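Local coordinates for protein succinate dehydrogenase subunit B (PDB 6LUM) that probably carries electrons through three iron-sulfur clusters, from the flavoprotein subunit of succinate dehydrogenase toward its membrane subunits, at residues 160-174 and 199-211. Numbering follows the deposited sequence.
Sequences QSPTDRARYDDTTKC and IVNAHRFIFDSRD. With SF4 (iron/sulfur cluster), chain B.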
ATOM      1  N   GLN J 160      -0.318  26.393 -10.198  1.00 26.07           N
ATOM      2  CA  GLN J 160      -0.010  25.700 -11.442  1.00 26.07           C
ATOM      3  C   GLN J 160       0.067  26.732 -12.555  1.00 26.07           C
ATOM      4  O   GLN J 160      -0.778  27.623 -12.631  1.00 26.07           O
ATOM      5  CB  GLN J 160      -1.068  24.647 -11.749  1.00 26.07           C
ATOM      6  CG  GLN J 160      -1.018  24.082 -13.135  1.00 26.07           C
ATOM      7  CD  GLN J 160      -1.763  22.788 -13.230  1.00 26.07           C
ATOM      8  OE1 GLN J 160      -1.479  21.850 -12.503  1.00 26.07           O
ATOM      9  NE2 GLN J 160      -2.730  22.730 -14.120  1.00 26.07           N
ATOM     10  N   SER J 161       1.075  26.621 -13.396  1.00 31.41           N
ATOM     11  CA  SER J 161       1.325  27.619 -14.417  1.00 31.41           C
ATOM     12  C   SER J 161       0.313  27.509 -15.547  1.00 31.41           C
ATOM     13  O   SER J 161      -0.238  26.439 -15.799  1.00 31.41           O
ATOM     14  CB  SER J 161       2.726  27.438 -14.977  1.00 31.41           C
ATOM     15  OG  SER J 161       3.684  27.545 -13.949  1.00 31.41           O
ATOM     16  N   PRO J 162       0.057  28.606 -16.261  1.00 32.23           N
ATOM     17  CA  PRO J 162      -0.732  28.510 -17.493  1.00 32.23           C
ATOM     18  C   PRO J 162      -0.031  27.750 -18.599  1.00 32.23           C
ATOM     19  O   PRO J 162      -0.632  27.536 -19.657  1.00 32.23           O
ATOM     20  CB  PRO J 162      -0.948  29.976 -17.880  1.00 32.23           C
ATOM     21  CG  PRO J 162       0.118  30.707 -17.195  1.00 32.23           C
ATOM     22  CD  PRO J 162       0.348  30.000 -15.912  1.00 32.23           C
ATOM     23  N   THR J 163       1.219  27.350 -18.392  1.00 35.23           N
ATOM     24  CA  THR J 163       1.945  26.485 -19.310  1.00 35.23           C
ATOM     25  C   THR J 163       1.803  25.017 -18.959  1.00 35.23           C
ATOM     26  O   THR J 163       1.635  24.189 -19.855  1.00 35.23           O
ATOM     27  CB  THR J 163       3.431  26.848 -19.310  1.00 35.23           C
ATOM     28  OG1 THR J 163       3.585  28.229 -19.651  1.00 35.23           O
ATOM     29  CG2 THR J 163       4.179  26.008 -20.318  1.00 35.23           C
ATOM     30  N   ASP J 164       1.867  24.688 -17.670  1.00 36.62           N
ATOM     31  CA  ASP J 164       1.599  23.329 -17.227  1.00 36.62           C
ATOM     32  C   ASP J 164       0.125  22.995 -17.325  1.00 36.62           C
ATOM     33  O   ASP J 164      -0.239  21.816 -17.364  1.00 36.62           O
ATOM     34  CB  ASP J 164       2.058  23.145 -15.787  1.00 36.62           C
ATOM     35  CG  ASP J 164       3.465  23.618 -15.560  1.00 36.62           C
ATOM     36  OD1 ASP J 164       4.354  23.248 -16.349  1.00 36.62           O
ATOM     37  OD2 ASP J 164       3.684  24.366 -14.589  1.00 36.62           O
ATOM     38  N   ARG J 165      -0.737  24.009 -17.332  1.00 25.83           N
ATOM     39  CA  ARG J 165      -2.166  23.757 -17.436  1.00 25.83           C
ATOM     40  C   ARG J 165      -2.551  23.369 -18.854  1.00 25.83           C
ATOM     41  O   ARG J 165      -3.361  22.462 -19.055  1.00 25.83           O
ATOM     42  CB  ARG J 165      -2.943  24.987 -16.972  1.00 25.83           C
ATOM     43  CG  ARG J 165      -4.334  25.109 -17.547  1.00 25.83           C
ATOM     44  CD  ARG J 165      -5.304  24.186 -16.855  1.00 25.83           C
ATOM     45  NE  ARG J 165      -6.628  24.248 -17.458  1.00 25.83           N
ATOM     46  CZ  ARG J 165      -7.174  23.267 -18.165  1.00 25.83           C
ATOM     47  NH1 ARG J 165      -6.507  22.144 -18.358  1.00 25.83           N
ATOM     48  NH2 ARG J 165      -8.386  23.408 -18.677  1.00 25.83           N
ATOM     49  N   ALA J 166      -1.967  24.022 -19.848  1.00 28.78           N
ATOM     50  CA  ALA J 166      -2.316  23.778 -21.238  1.00 28.78           C
ATOM     51  C   ALA J 166      -1.705  22.506 -21.791  1.00 28.78           C
ATOM     52  O   ALA J 166      -1.740  22.297 -23.005  1.00 28.78           O
ATOM     53  CB  ALA J 166      -1.894  24.963 -22.100  1.00 28.78           C
ATOM     54  N   ARG J 167      -1.151  21.653 -20.940  1.00 30.25           N
ATOM     55  CA  ARG J 167      -0.529  20.420 -21.396  1.00 30.25           C
ATOM     56  C   ARG J 167      -1.505  19.255 -21.369  1.00 30.25           C
ATOM     57  O   ARG J 167      -1.641  18.538 -22.362  1.00 30.25           O
ATOM     58  CB  ARG J 167       0.691  20.106 -20.536  1.00 30.25           C
ATOM     59  CG  ARG J 167       1.703  19.215 -21.192  1.00 30.25           C
ATOM     60  CD  ARG J 167       2.422  18.432 -20.130  1.00 30.25           C
ATOM     61  NE  ARG J 167       3.776  18.045 -20.505  1.00 30.25           N
ATOM     62  CZ  ARG J 167       4.629  17.463 -19.671  1.00 30.25           C
ATOM     63  NH1 ARG J 167       4.266  17.208 -18.423  1.00 30.25           N
ATOM     64  NH2 ARG J 167       5.845  17.142 -20.078  1.00 30.25           N
ATOM     65  N   TYR J 168      -2.187  19.048 -20.251  1.00 23.05           N
ATOM     66  CA  TYR J 168      -3.194  18.005 -20.157  1.00 23.05           C
ATOM     67  C   TYR J 168      -4.548  18.461 -20.651  1.00 23.05           C
ATOM     68  O   TYR J 168      -5.536  17.767 -20.431  1.00 23.05           O
ATOM     69  CB  TYR J 168      -3.315  17.496 -18.725  1.00 23.05           C
ATOM     70  CG  TYR J 168      -3.724  18.526 -17.707  1.00 23.05           C
ATOM     71  CD1 TYR J 168      -2.781  19.273 -17.038  1.00 23.05           C
ATOM     72  CD2 TYR J 168      -5.051  18.725 -17.394  1.00 23.05           C
ATOM     73  CE1 TYR J 168      -3.147  20.191 -16.109  1.00 23.05           C
ATOM     74  CE2 TYR J 168      -5.422  19.644 -16.467  1.00 23.05           C
ATOM     75  CZ  TYR J 168      -4.468  20.374 -15.823  1.00 23.05           C
ATOM     76  OH  TYR J 168      -4.836  21.304 -14.883  1.00 23.05           O
ATOM     77  N   ASP J 169      -4.617  19.612 -21.300  1.00 25.86           N
ATOM     78  CA  ASP J 169      -5.813  19.993 -22.015  1.00 25.86           C
ATOM     79  C   ASP J 169      -6.083  18.987 -23.131  1.00 25.86           C
ATOM     80  O   ASP J 169      -5.249  18.143 -23.458  1.00 25.86           O
ATOM     81  CB  ASP J 169      -5.646  21.395 -22.582  1.00 25.86           C
ATOM     82  CG  ASP J 169      -6.929  21.978 -23.076  1.00 25.86           C
ATOM     83  OD1 ASP J 169      -7.442  22.914 -22.435  1.00 25.86           O
ATOM     84  OD2 ASP J 169      -7.425  21.506 -24.116  1.00 25.86           O
ATOM     85  N   ASP J 170      -7.285  19.066 -23.694  1.00 15.52           N
ATOM     86  CA  ASP J 170      -7.707  18.251 -24.829  1.00 15.52           C
ATOM     87  C   ASP J 170      -7.971  16.807 -24.429  1.00 15.52           C
ATOM     88  O   ASP J 170      -8.558  16.049 -25.197  1.00 15.52           O
ATOM     89  CB  ASP J 170      -6.672  18.325 -25.957  1.00 15.52           C
ATOM     90  CG  ASP J 170      -6.942  17.345 -27.070  1.00 15.52           C
ATOM     91  OD1 ASP J 170      -7.760  17.647 -27.960  1.00 15.52           O
ATOM     92  OD2 ASP J 170      -6.325  16.268 -27.054  1.00 15.52           O
ATOM     93  N   THR J 171      -7.611  16.425 -23.215  1.00 11.50           N
ATOM     94  CA  THR J 171      -8.075  15.177 -22.643  1.00 11.50           C
ATOM     95  C   THR J 171      -9.019  15.418 -21.487  1.00 11.50           C
ATOM     96  O   THR J 171      -9.511  14.460 -20.889  1.00 11.50           O
ATOM     97  CB  THR J 171      -6.906  14.314 -22.180  1.00 11.50           C
ATOM     98  OG1 THR J 171      -5.943  15.135 -21.527  1.00 11.50           O
ATOM     99  CG2 THR J 171      -6.261  13.639 -23.350  1.00 11.50           C
ATOM    100  N   THR J 172      -9.271  16.674 -21.151  1.00 11.43           N
ATOM    101  CA  THR J 172     -10.280  17.043 -20.180  1.00 11.43           C
ATOM    102  C   THR J 172     -11.652  17.180 -20.807  1.00 11.43           C
ATOM    103  O   THR J 172     -12.590  17.598 -20.126  1.00 11.43           O
ATOM    104  CB  THR J 172      -9.892  18.345 -19.489  1.00 11.43           C
ATOM    105  OG1 THR J 172      -9.585  19.335 -20.470  1.00 11.43           O
ATOM    106  CG2 THR J 172      -8.693  18.131 -18.613  1.00 11.43           C
ATOM    107  N   LYS J 173     -11.796  16.828 -22.077  1.00  8.42           N
ATOM    108  CA  LYS J 173     -13.051  16.939 -22.794  1.00  8.42           C
ATOM    109  C   LYS J 173     -13.827  15.634 -22.850  1.00  8.42           C
ATOM    110  O   LYS J 173     -14.872  15.587 -23.489  1.00  8.42           O
ATOM    111  CB  LYS J 173     -12.795  17.415 -24.216  1.00  8.42           C
ATOM    112  CG  LYS J 173     -11.934  18.616 -24.332  1.00  8.42           C
ATOM    113  CD  LYS J 173     -11.529  18.792 -25.763  1.00  8.42           C
ATOM    114  CE  LYS J 173     -12.749  18.911 -26.631  1.00  8.42           C
ATOM    115  NZ  LYS J 173     -12.404  19.148 -28.053  1.00  8.42           N
ATOM    116  N   CYS J 174     -13.345  14.581 -22.211  1.00  5.82           N
ATOM    117  CA  CYS J 174     -13.948  13.265 -22.356  1.00  5.82           C
ATOM    118  C   CYS J 174     -15.263  13.199 -21.598  1.00  5.82           C
ATOM    119  O   CYS J 174     -15.289  13.374 -20.379  1.00  5.82           O
ATOM    120  CB  CYS J 174     -12.971  12.208 -21.856  1.00  5.82           C
ATOM    121  SG  CYS J 174     -13.610  10.574 -21.577  1.00  5.82           S
ATOM    122  N   ILE J 199      -7.181   5.111 -21.218  1.00  4.51           N
ATOM    123  CA  ILE J 199      -5.868   5.703 -21.436  1.00  4.51           C
ATOM    124  C   ILE J 199      -5.957   7.217 -21.583  1.00  4.51           C
ATOM    125  O   ILE J 199      -5.047   7.933 -21.169  1.00  4.51           O
ATOM    126  CB  ILE J 199      -5.190   5.036 -22.639  1.00  4.51           C
ATOM    127  CG1 ILE J 199      -4.918   3.571 -22.310  1.00  4.51           C
ATOM    128  CG2 ILE J 199      -3.914   5.741 -22.973  1.00  4.51           C
ATOM    129  CD1 ILE J 199      -4.677   2.716 -23.492  1.00  4.51           C
ATOM    130  N   VAL J 200      -7.047   7.740 -22.137  1.00  6.19           N
ATOM    131  CA  VAL J 200      -7.227   9.189 -22.206  1.00  6.19           C
ATOM    132  C   VAL J 200      -7.375   9.780 -20.811  1.00  6.19           C
ATOM    133  O   VAL J 200      -6.719  10.769 -20.453  1.00  6.19           O
ATOM    134  CB  VAL J 200      -8.441   9.531 -23.084  1.00  6.19           C
ATOM    135  CG1 VAL J 200      -8.942  10.895 -22.760  1.00  6.19           C
ATOM    136  CG2 VAL J 200      -8.066   9.472 -24.508  1.00  6.19           C
ATOM    137  N   ASN J 201      -8.244   9.189 -20.002  1.00  8.28           N
ATOM    138  CA  ASN J 201      -8.463   9.713 -18.667  1.00  8.28           C
ATOM    139  C   ASN J 201      -7.307   9.438 -17.725  1.00  8.28           C
ATOM    140  O   ASN J 201      -7.292   9.987 -16.625  1.00  8.28           O
ATOM    141  CB  ASN J 201      -9.753   9.142 -18.105  1.00  8.28           C
ATOM    142  CG  ASN J 201     -10.961   9.720 -18.771  1.00  8.28           C
ATOM    143  OD1 ASN J 201     -11.416  10.798 -18.417  1.00  8.28           O
ATOM    144  ND2 ASN J 201     -11.477   9.021 -19.760  1.00  8.28           N
ATOM    145  N   ALA J 202      -6.357   8.592 -18.107  1.00  8.23           N
ATOM    146  CA  ALA J 202      -5.111   8.479 -17.364  1.00  8.23           C
ATOM    147  C   ALA J 202      -4.049   9.443 -17.861  1.00  8.23           C
ATOM    148  O   ALA J 202      -3.240   9.908 -17.065  1.00  8.23           O
ATOM    149  CB  ALA J 202      -4.572   7.055 -17.441  1.00  8.23           C
ATOM    150  N   HIS J 203      -4.007   9.717 -19.163  1.00 11.09           N
ATOM    151  CA  HIS J 203      -3.162  10.780 -19.688  1.00 11.09           C
ATOM    152  C   HIS J 203      -3.465  12.095 -19.000  1.00 11.09           C
ATOM    153  O   HIS J 203      -2.553  12.852 -18.646  1.00 11.09           O
ATOM    154  CB  HIS J 203      -3.384  10.879 -21.196  1.00 11.09           C
ATOM    155  CG  HIS J 203      -2.726  12.050 -21.854  1.00 11.09           C
ATOM    156  ND1 HIS J 203      -3.276  13.308 -21.855  1.00 11.09           N
ATOM    157  CD2 HIS J 203      -1.599  12.135 -22.593  1.00 11.09           C
ATOM    158  CE1 HIS J 203      -2.500  14.127 -22.537  1.00 11.09           C
ATOM    159  NE2 HIS J 203      -1.476  13.439 -22.997  1.00 11.09           N
ATOM    160  N   ARG J 204      -4.750  12.363 -18.774  1.00 12.87           N
ATOM    161  CA  ARG J 204      -5.162  13.598 -18.113  1.00 12.87           C
ATOM    162  C   ARG J 204      -4.466  13.785 -16.771  1.00 12.87           C
ATOM    163  O   ARG J 204      -4.124  14.907 -16.394  1.00 12.87           O
ATOM    164  CB  ARG J 204      -6.681  13.595 -17.933  1.00 12.87           C
ATOM    165  CG  ARG J 204      -7.266  14.895 -17.447  1.00 12.87           C
ATOM    166  CD  ARG J 204      -7.292  14.939 -15.942  1.00 12.87           C
ATOM    167  NE  ARG J 204      -7.788  16.199 -15.424  1.00 12.87           N
ATOM    168  CZ  ARG J 204      -7.503  16.646 -14.211  1.00 12.87           C
ATOM    169  NH1 ARG J 204      -6.702  15.959 -13.432  1.00 12.87           N
ATOM    170  NH2 ARG J 204      -7.984  17.798 -13.796  1.00 12.87           N
ATOM    171  N   PHE J 205      -4.264  12.703 -16.026  1.00 13.23           N
ATOM    172  CA  PHE J 205      -3.686  12.778 -14.689  1.00 13.23           C
ATOM    173  C   PHE J 205      -2.189  12.547 -14.670  1.00 13.23           C
ATOM    174  O   PHE J 205      -1.514  12.987 -13.739  1.00 13.23           O
ATOM    175  CB  PHE J 205      -4.332  11.750 -13.769  1.00 13.23           C
ATOM    176  CG  PHE J 205      -5.705  12.106 -13.356  1.00 13.23           C
ATOM    177  CD1 PHE J 205      -5.918  13.070 -12.403  1.00 13.23           C
ATOM    178  CD2 PHE J 205      -6.786  11.481 -13.918  1.00 13.23           C
ATOM    179  CE1 PHE J 205      -7.181  13.399 -12.026  1.00 13.23           C
ATOM    180  CE2 PHE J 205      -8.045  11.819 -13.548  1.00 13.23           C
ATOM    181  CZ  PHE J 205      -8.240  12.776 -12.600  1.00 13.23           C
ATOM    182  N   ILE J 206      -1.659  11.833 -15.652  1.00 12.07           N
ATOM    183  CA  ILE J 206      -0.221  11.648 -15.730  1.00 12.07           C
ATOM    184  C   ILE J 206       0.451  12.951 -16.120  1.00 12.07           C
ATOM    185  O   ILE J 206       1.529  13.281 -15.617  1.00 12.07           O
ATOM    186  CB  ILE J 206       0.107  10.512 -16.711  1.00 12.07           C
ATOM    187  CG1 ILE J 206      -0.160   9.165 -16.055  1.00 12.07           C
ATOM    188  CG2 ILE J 206       1.525  10.594 -17.165  1.00 12.07           C
ATOM    189  CD1 ILE J 206      -0.293   8.053 -17.025  1.00 12.07           C
ATOM    190  N   PHE J 207      -0.177  13.731 -16.994  1.00 14.84           N
ATOM    191  CA  PHE J 207       0.423  14.984 -17.422  1.00 14.84           C
ATOM    192  C   PHE J 207      -0.134  16.181 -16.667  1.00 14.84           C
ATOM    193  O   PHE J 207      -0.179  17.289 -17.202  1.00 14.84           O
ATOM    194  CB  PHE J 207       0.267  15.145 -18.927  1.00 14.84           C
ATOM    195  CG  PHE J 207       1.150  14.222 -19.701  1.00 14.84           C
ATOM    196  CD1 PHE J 207       0.819  12.895 -19.859  1.00 14.84           C
ATOM    197  CD2 PHE J 207       2.334  14.662 -20.228  1.00 14.84           C
ATOM    198  CE1 PHE J 207       1.632  12.049 -20.546  1.00 14.84           C
ATOM    199  CE2 PHE J 207       3.145  13.812 -20.915  1.00 14.84           C
ATOM    200  CZ  PHE J 207       2.792  12.509 -21.073  1.00 14.84           C
ATOM    201  N   ASP J 208      -0.532  15.974 -15.417  1.00 24.54           N
ATOM    202  CA  ASP J 208      -0.990  17.026 -14.518  1.00 24.54           C
ATOM    203  C   ASP J 208       0.105  17.301 -13.499  1.00 24.54           C
ATOM    204  O   ASP J 208       0.550  16.384 -12.805  1.00 24.54           O
ATOM    205  CB  ASP J 208      -2.278  16.612 -13.813  1.00 24.54           C
ATOM    206  CG  ASP J 208      -2.988  17.771 -13.176  1.00 24.54           C
ATOM    207  OD1 ASP J 208      -2.573  18.915 -13.410  1.00 24.54           O
ATOM    208  OD2 ASP J 208      -3.968  17.544 -12.444  1.00 24.54           O
ATOM    209  N   SER J 209       0.530  18.561 -13.404  1.00 30.01           N
ATOM    210  CA  SER J 209       1.655  18.902 -12.542  1.00 30.01           C
ATOM    211  C   SER J 209       1.364  18.597 -11.083  1.00 30.01           C
ATOM    212  O   SER J 209       2.225  18.078 -10.368  1.00 30.01           O
ATOM    213  CB  SER J 209       2.008  20.371 -12.705  1.00 30.01           C
ATOM    214  OG  SER J 209       2.109  20.693 -14.069  1.00 30.01           O
ATOM    215  N   ARG J 210       0.164  18.918 -10.618  1.00 28.43           N
ATOM    216  CA  ARG J 210      -0.157  18.766  -9.203  1.00 28.43           C
ATOM    217  C   ARG J 210      -0.646  17.365  -8.876  1.00 28.43           C
ATOM    218  O   ARG J 210      -1.684  17.184  -8.256  1.00 28.43           O
ATOM    219  CB  ARG J 210      -1.183  19.808  -8.788  1.00 28.43           C
ATOM    220  CG  ARG J 210      -2.148  20.221  -9.860  1.00 28.43           C
ATOM    221  CD  ARG J 210      -3.207  21.099  -9.255  1.00 28.43           C
ATOM    222  NE  ARG J 210      -4.120  21.656 -10.239  1.00 28.43           N
ATOM    223  CZ  ARG J 210      -5.241  21.068 -10.639  1.00 28.43           C
ATOM    224  NH1 ARG J 210      -5.589  19.895 -10.145  1.00 28.43           N
ATOM    225  NH2 ARG J 210      -6.010  21.655 -11.539  1.00 28.43           N
ATOM    226  N   ASP J 211       0.119  16.359  -9.271  1.00 32.05           N
ATOM    227  CA  ASP J 211      -0.226  14.973  -9.011  1.00 32.05           C
ATOM    228  C   ASP J 211       1.002  14.236  -8.498  1.00 32.05           C
ATOM    229  O   ASP J 211       2.130  14.528  -8.893  1.00 32.05           O
ATOM    230  CB  ASP J 211      -0.767  14.293 -10.272  1.00 32.05           C
ATOM    231  CG  ASP J 211      -1.550  13.041  -9.966  1.00 32.05           C
ATOM    232  OD1 ASP J 211      -2.064  12.918  -8.843  1.00 32.05           O
ATOM    233  OD2 ASP J 211      -1.649  12.171 -10.848  1.00 32.05           O
TER
HETATM  234 FE1  SF4 B 302     -13.654   7.866 -26.071  1.00 24.51          FE
HETATM  235 FE2  SF4 B 302     -16.291   9.292 -25.898  1.00 24.51          FE
HETATM  236 FE3  SF4 B 302     -13.877  10.741 -26.995  1.00 24.51          FE
HETATM  237 FE4  SF4 B 302     -14.077  10.099 -24.056  1.00 24.51          FE
HETATM  238  S1  SF4 B 302     -15.308  11.129 -25.456  1.00 24.51           S
HETATM  239  S2  SF4 B 302     -12.657   9.698 -25.600  1.00 24.51           S
HETATM  240  S3  SF4 B 302     -15.054   8.262 -24.508  1.00 24.51           S
HETATM  241  S4  SF4 B 302     -14.889   8.916 -27.453  1.00 24.51           S
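The backbones of Tyr168 and Arg204 come closest, 5.2 Å between their CA atoms, where the irregular chain of 160-174 runs along the last turns of helix 196-206 and the loop beyond it. The two chains run antiparallel. At one end Cys174 SG binds an iron of the 4Fe-4S cluster. Asn201 ND2 donates to this sulfur over 3.2 Å, nearly straight at 163° and close to the amide plane; the same nitrogen also hydrogen-bonds Ala197 O. Two residues on, His203 ND1 donates a hydrogen bond in its ring plane to Thr171 OG1, 3.2 Å away. That hydroxyl in turn donates to Tyr168 O from above the carbonyl plane, so two hydrogen bonds hold OG1, one accepted and one donated. The Tyr168 ring lies between Arg165 O on one face and the Asp208 carboxylate on the other. Tyr168 CE2 lies over the Arg204 guanidinium. Arg204 NH1 forms a salt bridge to Asp208 OD2 (3.3 Å), and Arg204 NH2 hydrogen-bonds Gly101 O of subunit A. The extended Arg167 lays a guanidinium face against the Phe207 ring edge, planes 79° apart, and its NH2 hydrogen-bonds Arg24 O of subunit D. In this dicluster ferredoxin-like domain, the N-H...S bond probably stabilises negative charge on the cysteine sulfur and may tune the cluster potential.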